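PDB 6MTZ: HepC.19480.a.B1 from Helicobacter pylori, which is of unknown function but is probably a DHH/DHHA1-type phosphoesterase that hydrolyses phosphodiester bonds in nucleotides or short nucleic acids. Local coordinates for residues D256-Y270 with Y341-A355. Residues are numbered along the deposited sequence; the frame is centred on the assembly and turned at random.
Sequences DCSVYYQDKKGFLSY and YRDIKEQIEEIFNNA
The C-terminal helix 341-353 packs on the edge hairpin of the mixed sheet in the C-terminal domain; I344, I348 and F352 point at the hairpin, while Y341 and K345 reach it with the ends of their side chains. The helix axis runs at 18° to strand 258-261, in the same direction. At its first turn, Y341 lays its ring beside the hairpin, CG anti to the backbone N (chi1 174°), and its hydroxyl OH donates to L268 O at 2.6 Å. C257 SG lies obliquely against the same ring, 3.7 Å from Y341 CZ. One turn further along, I344 CD1 sits squarely over the centre of the Y270 ring, a CH-pi contact 3.6 Å from the centroid. K345 is fully extended, its aliphatic part passing L268, so that NZ reaches D256 O at 2.7 Å from above the carbonyl plane; E349 makes a long salt bridge to the same NZ. Further along the helix, L268 CD2 presses on I348 CG1 at 3.7 Å, and V259 straddles I348 and F352 with its two methyls. The F352 ring is clamped: I348 CG2 lies over one face, offset toward the rim, and Y261 CB over the centre of the other, 4.0 Å from the centroid. At the chain's end, A355 CB meets Y261 CE1 at 3.4 Å, and the terminal carboxylate atom A355 O accepts a nearly straight bond (167°) from NE2 of Q262, the second residue of the type II' turn Y261-K264, at 2.9 Å. A terminal helix laid over the edge hairpin of a mixed sheet, with L314 of helix 311-318 also touching F352, is consistent with a DHHA1-type C-terminal domain.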
loop_
_atom_site.group_PDB
_atom_site.type_symbol
_atom_site.label_atom_id
_atom_site.label_comp_id
_atom_site.label_asym_id
_atom_site.label_seq_id
_atom_site.Cartn_x
_atom_site.Cartn_y
_atom_site.Cartn_z
ATOM N N ASP A 256 -0.046 19.956 3.253
ATOM C CA ASP A 256 1.087 19.160 3.725
ATOM C C ASP A 256 2.210 19.059 2.693
ATOM O O ASP A 256 3.375 18.901 3.073
ATOM C CB ASP A 256 0.640 17.752 4.124
ATOM C CG ASP A 256 -0.334 17.753 5.305
ATOM O OD1 ASP A 256 -0.266 18.675 6.139
ATOM O OD2 ASP A 256 -1.173 16.832 5.397
ATOM N N CYS A 257 1.905 19.141 1.399
ATOM C CA CYS A 257 2.905 18.832 0.382
ATOM C C CYS A 257 3.474 20.068 -0.308
ATOM O O CYS A 257 4.180 19.930 -1.316
ATOM C CB CYS A 257 2.321 17.870 -0.656
ATOM S SG CYS A 257 1.710 16.326 0.080
ATOM N N SER A 258 3.209 21.265 0.219
ATOM C CA SER A 258 3.657 22.494 -0.425
ATOM C C SER A 258 5.106 22.785 -0.075
ATOM O O SER A 258 5.506 22.679 1.087
ATOM C CB SER A 258 2.791 23.669 -0.002
ATOM O OG SER A 258 1.607 23.702 -0.756
ATOM N N VAL A 259 5.887 23.158 -1.080
ATOM C CA VAL A 259 7.277 23.545 -0.892
ATOM C C VAL A 259 7.503 24.834 -1.670
ATOM O O VAL A 259 6.768 25.156 -2.608
ATOM C CB VAL A 259 8.253 22.431 -1.337
ATOM C CG1 VAL A 259 8.286 21.325 -0.290
ATOM C CG2 VAL A 259 7.830 21.859 -2.696
ATOM N N TYR A 260 8.529 25.583 -1.267
ATOM C CA TYR A 260 8.717 26.946 -1.761
ATOM C C TYR A 260 10.151 27.142 -2.224
ATOM O O TYR A 260 11.087 27.047 -1.424
ATOM C CB TYR A 260 8.338 27.966 -0.684
ATOM C CG TYR A 260 6.907 27.761 -0.229
ATOM C CD1 TYR A 260 6.602 26.860 0.792
ATOM C CD2 TYR A 260 5.851 28.431 -0.852
ATOM C CE1 TYR A 260 5.294 26.651 1.199
ATOM C CE2 TYR A 260 4.534 28.223 -0.451
ATOM C CZ TYR A 260 4.267 27.334 0.578
ATOM O OH TYR A 260 2.972 27.124 0.992
ATOM N N TYR A 261 10.313 27.401 -3.518
ATOM C CA TYR A 261 11.596 27.725 -4.132
ATOM C C TYR A 261 11.561 29.188 -4.554
ATOM O O TYR A 261 10.850 29.549 -5.504
ATOM C CB TYR A 261 11.867 26.813 -5.329
ATOM C CG TYR A 261 13.086 27.223 -6.133
ATOM C CD1 TYR A 261 14.368 26.926 -5.684
ATOM C CD2 TYR A 261 12.951 27.900 -7.345
ATOM C CE1 TYR A 261 15.482 27.295 -6.414
ATOM C CE2 TYR A 261 14.056 28.277 -8.078
ATOM C CZ TYR A 261 15.320 27.978 -7.604
ATOM O OH TYR A 261 16.421 28.334 -8.330
ATOM N N GLN A 262 12.326 30.027 -3.857
ATOM C CA GLN A 262 12.395 31.465 -4.132
ATOM C C GLN A 262 10.987 32.022 -4.046
ATOM O O GLN A 262 10.381 31.959 -2.955
ATOM C CB GLN A 262 13.101 31.695 -5.470
ATOM C CG GLN A 262 14.494 31.134 -5.558
ATOM C CD GLN A 262 15.226 31.618 -6.795
ATOM O OE1 GLN A 262 14.605 32.024 -7.782
ATOM N NE2 GLN A 262 16.553 31.587 -6.745
ATOM N N ASP A 263 10.416 32.552 -5.121
ATOM C CA ASP A 263 9.061 33.077 -5.128
ATOM C C ASP A 263 8.046 32.117 -5.740
ATOM O O ASP A 263 6.881 32.490 -5.880
ATOM C CB ASP A 263 9.028 34.411 -5.875
ATOM C CG ASP A 263 9.439 34.270 -7.325
ATOM O OD1 ASP A 263 8.919 35.021 -8.176
ATOM O OD2 ASP A 263 10.271 33.389 -7.618
ATOM N N LYS A 264 8.447 30.901 -6.098
ATOM C CA LYS A 264 7.537 29.935 -6.700
ATOM C C LYS A 264 7.076 28.897 -5.676
ATOM O O LYS A 264 7.814 28.527 -4.756
ATOM C CB LYS A 264 8.198 29.233 -7.894
ATOM C CG LYS A 264 8.894 30.182 -8.871
ATOM C CD LYS A 264 7.895 31.043 -9.617
ATOM C CE LYS A 264 8.583 31.963 -10.616
ATOM N NZ LYS A 264 7.574 32.652 -11.479
ATOM N N LYS A 265 5.844 28.426 -5.844
ATOM C CA LYS A 265 5.280 27.383 -4.987
ATOM C C LYS A 265 5.210 26.073 -5.754
ATOM O O LYS A 265 4.727 26.038 -6.891
ATOM C CB LYS A 265 3.882 27.759 -4.471
ATOM C CG LYS A 265 3.260 26.677 -3.581
ATOM C CD LYS A 265 1.997 27.139 -2.834
ATOM C CE LYS A 265 0.749 27.091 -3.717
ATOM N NZ LYS A 265 -0.501 27.414 -2.961
ATOM N N GLY A 266 5.671 24.995 -5.126
ATOM C CA GLY A 266 5.606 23.684 -5.729
ATOM C C GLY A 266 4.922 22.686 -4.826
ATOM O O GLY A 266 4.722 22.914 -3.630
ATOM N N PHE A 267 4.565 21.545 -5.417
ATOM C CA PHE A 267 3.926 20.436 -4.723
ATOM C C PHE A 267 4.871 19.248 -4.796
ATOM O O PHE A 267 5.302 18.865 -5.891
ATOM C CB PHE A 267 2.571 20.104 -5.359
ATOM C CG PHE A 267 1.805 18.997 -4.662
ATOM C CD1 PHE A 267 2.221 17.672 -4.742
ATOM C CD2 PHE A 267 0.634 19.277 -3.975
ATOM C CE1 PHE A 267 1.512 16.669 -4.125
ATOM C CE2 PHE A 267 -0.087 18.269 -3.356
ATOM C CZ PHE A 267 0.354 16.962 -3.435
ATOM N N LEU A 268 5.175 18.662 -3.641
ATOM C CA LEU A 268 6.162 17.594 -3.523
ATOM C C LEU A 268 5.466 16.267 -3.248
ATOM O O LEU A 268 4.761 16.126 -2.239
ATOM C CB LEU A 268 7.163 17.906 -2.411
ATOM C CG LEU A 268 7.982 16.689 -1.990
ATOM C CD1 LEU A 268 8.991 16.358 -3.052
ATOM C CD2 LEU A 268 8.667 16.960 -0.666
ATOM N N SER A 269 5.670 15.300 -4.135
ATOM C CA SER A 269 5.224 13.931 -3.927
ATOM C C SER A 269 6.447 13.024 -3.814
ATOM O O SER A 269 7.585 13.464 -4.004
ATOM C CB SER A 269 4.302 13.483 -5.061
ATOM O OG SER A 269 5.033 13.277 -6.254
ATOM N N TYR A 270 6.205 11.737 -3.536
ATOM C CA TYR A 270 7.284 10.788 -3.262
ATOM C C TYR A 270 6.961 9.429 -3.849
ATOM O O TYR A 270 5.876 8.898 -3.600
ATOM C CB TYR A 270 7.510 10.635 -1.763
ATOM C CG TYR A 270 8.631 9.703 -1.365
ATOM C CD1 TYR A 270 9.957 10.054 -1.585
ATOM C CD2 TYR A 270 8.368 8.501 -0.704
ATOM C CE1 TYR A 270 10.996 9.236 -1.195
ATOM C CE2 TYR A 270 9.414 7.659 -0.301
ATOM C CZ TYR A 270 10.724 8.034 -0.553
ATOM O OH TYR A 270 11.772 7.222 -0.161
ATOM N N TYR A 341 6.589 10.762 5.432
ATOM C CA TYR A 341 6.593 11.813 4.414
ATOM C C TYR A 341 7.222 13.107 4.935
ATOM O O TYR A 341 7.898 13.822 4.185
ATOM C CB TYR A 341 5.174 12.077 3.894
ATOM C CG TYR A 341 5.141 13.263 2.944
ATOM C CD1 TYR A 341 5.487 13.107 1.609
ATOM C CD2 TYR A 341 4.790 14.541 3.390
ATOM C CE1 TYR A 341 5.486 14.186 0.730
ATOM C CE2 TYR A 341 4.784 15.628 2.516
ATOM C CZ TYR A 341 5.129 15.439 1.188
ATOM O OH TYR A 341 5.131 16.495 0.306
ATOM N N ARG A 342 7.012 13.433 6.213
ATOM C CA ARG A 342 7.598 14.663 6.744
ATOM C C ARG A 342 9.125 14.630 6.657
ATOM O O ARG A 342 9.760 15.646 6.341
ATOM C CB ARG A 342 7.137 14.895 8.187
ATOM N N ASP A 343 9.729 13.464 6.920
ATOM C CA ASP A 343 11.182 13.322 6.816
ATOM C C ASP A 343 11.678 13.649 5.414
ATOM O O ASP A 343 12.724 14.287 5.242
ATOM C CB ASP A 343 11.602 11.905 7.188
ATOM C CG ASP A 343 11.506 11.638 8.670
ATOM O OD1 ASP A 343 11.470 12.609 9.456
ATOM O OD2 ASP A 343 11.480 10.450 9.046
ATOM N N ILE A 344 10.949 13.200 4.401
ATOM C CA ILE A 344 11.344 13.465 3.023
ATOM C C ILE A 344 11.206 14.946 2.711
ATOM O O ILE A 344 12.099 15.559 2.105
ATOM C CB ILE A 344 10.507 12.582 2.074
ATOM C CG1 ILE A 344 11.028 11.138 2.126
ATOM C CG2 ILE A 344 10.547 13.108 0.645
ATOM C CD1 ILE A 344 9.978 10.097 2.372
ATOM N N LYS A 345 10.113 15.556 3.168
ATOM C CA LYS A 345 9.843 16.956 2.864
ATOM C C LYS A 345 10.888 17.871 3.481
ATOM O O LYS A 345 11.345 18.821 2.837
ATOM C CB LYS A 345 8.454 17.327 3.363
ATOM C CG LYS A 345 8.028 18.741 3.018
ATOM C CD LYS A 345 6.731 19.079 3.738
ATOM C CE LYS A 345 6.233 20.459 3.355
ATOM N NZ LYS A 345 5.004 20.827 4.106
ATOM N N GLU A 346 11.275 17.598 4.733
ATOM C CA GLU A 346 12.303 18.393 5.393
ATOM C C GLU A 346 13.583 18.442 4.567
ATOM O O GLU A 346 14.264 19.470 4.528
ATOM C CB GLU A 346 12.587 17.829 6.788
ATOM C CG GLU A 346 11.432 17.933 7.772
ATOM C CD GLU A 346 11.765 17.327 9.131
ATOM O OE1 GLU A 346 12.955 17.046 9.378
ATOM O OE2 GLU A 346 10.841 17.136 9.951
ATOM N N GLN A 347 13.917 17.345 3.886
ATOM C CA GLN A 347 15.132 17.333 3.076
ATOM C C GLN A 347 15.020 18.283 1.883
ATOM O O GLN A 347 15.971 19.012 1.569
ATOM C CB GLN A 347 15.439 15.905 2.635
ATOM C CG GLN A 347 15.954 15.068 3.788
ATOM C CD GLN A 347 16.128 13.610 3.433
ATOM O OE1 GLN A 347 17.205 13.185 3.014
ATOM N NE2 GLN A 347 15.073 12.829 3.615
ATOM N N ILE A 348 13.857 18.320 1.234
ATOM C CA ILE A 348 13.628 19.300 0.178
ATOM C C ILE A 348 13.662 20.718 0.747
ATOM O O ILE A 348 14.346 21.604 0.215
ATOM C CB ILE A 348 12.295 19.004 -0.532
ATOM C CG1 ILE A 348 12.296 17.584 -1.095
ATOM C CG2 ILE A 348 12.018 20.034 -1.599
ATOM C CD1 ILE A 348 13.511 17.261 -1.886
ATOM N N GLU A 349 12.929 20.952 1.842
ATOM C CA GLU A 349 12.904 22.272 2.473
ATOM C C GLU A 349 14.312 22.782 2.761
ATOM O O GLU A 349 14.638 23.940 2.470
ATOM C CB GLU A 349 12.076 22.223 3.760
ATOM C CG GLU A 349 10.624 21.774 3.511
ATOM C CD GLU A 349 9.727 21.826 4.745
ATOM O OE1 GLU A 349 10.155 21.398 5.841
ATOM O OE2 GLU A 349 8.576 22.291 4.607
ATOM N N GLU A 350 15.169 21.926 3.329
ATOM C CA GLU A 350 16.532 22.350 3.634
ATOM C C GLU A 350 17.248 22.816 2.372
ATOM O O GLU A 350 17.865 23.885 2.356
ATOM C CB GLU A 350 17.303 21.219 4.316
ATOM N N ILE A 351 17.143 22.042 1.287
ATOM C CA ILE A 351 17.763 22.444 0.024
ATOM C C ILE A 351 17.164 23.758 -0.478
ATOM O O ILE A 351 17.888 24.682 -0.870
ATOM C CB ILE A 351 17.612 21.327 -1.026
ATOM C CG1 ILE A 351 18.371 20.074 -0.586
ATOM C CG2 ILE A 351 18.102 21.820 -2.386
ATOM C CD1 ILE A 351 18.154 18.872 -1.476
ATOM N N PHE A 352 15.830 23.855 -0.487
ATOM C CA PHE A 352 15.178 25.056 -1.010
ATOM C C PHE A 352 15.452 26.280 -0.142
ATOM O O PHE A 352 15.432 27.412 -0.640
ATOM C CB PHE A 352 13.668 24.824 -1.139
ATOM C CG PHE A 352 13.267 24.055 -2.374
ATOM C CD1 PHE A 352 14.196 23.759 -3.363
ATOM C CD2 PHE A 352 11.954 23.651 -2.560
ATOM C CE1 PHE A 352 13.831 23.067 -4.509
ATOM C CE2 PHE A 352 11.571 22.948 -3.712
ATOM C CZ PHE A 352 12.510 22.655 -4.682
ATOM N N ASN A 353 15.736 26.080 1.146
ATOM C CA ASN A 353 15.829 27.215 2.058
ATOM C C ASN A 353 16.971 28.153 1.682
ATOM O O ASN A 353 16.832 29.378 1.785
ATOM C CB ASN A 353 15.994 26.726 3.493
ATOM C CG ASN A 353 16.129 27.867 4.473
ATOM O OD1 ASN A 353 17.236 28.278 4.820
ATOM N ND2 ASN A 353 14.996 28.403 4.915
ATOM N N ASN A 354 18.108 27.604 1.245
ATOM C CA ASN A 354 19.240 28.422 0.819
ATOM C C ASN A 354 19.173 28.820 -0.647
ATOM O O ASN A 354 20.023 29.595 -1.101
ATOM C CB ASN A 354 20.565 27.687 1.059
ATOM C CG ASN A 354 20.887 27.551 2.516
ATOM O OD1 ASN A 354 21.219 28.534 3.179
ATOM N ND2 ASN A 354 20.788 26.329 3.035
ATOM N N ALA A 355 18.197 28.316 -1.387
ATOM C CA ALA A 355 18.167 28.484 -2.833
ATOM C C ALA A 355 17.842 29.917 -3.244
ATOM O O ALA A 355 17.732 30.209 -4.434
ATOM C CB ALA A 355 17.170 27.517 -3.447
ATOM O OXT ALA A 355 17.695 30.813 -2.412
HETATM O O HOH W 1 3.728 22.680 3.208
#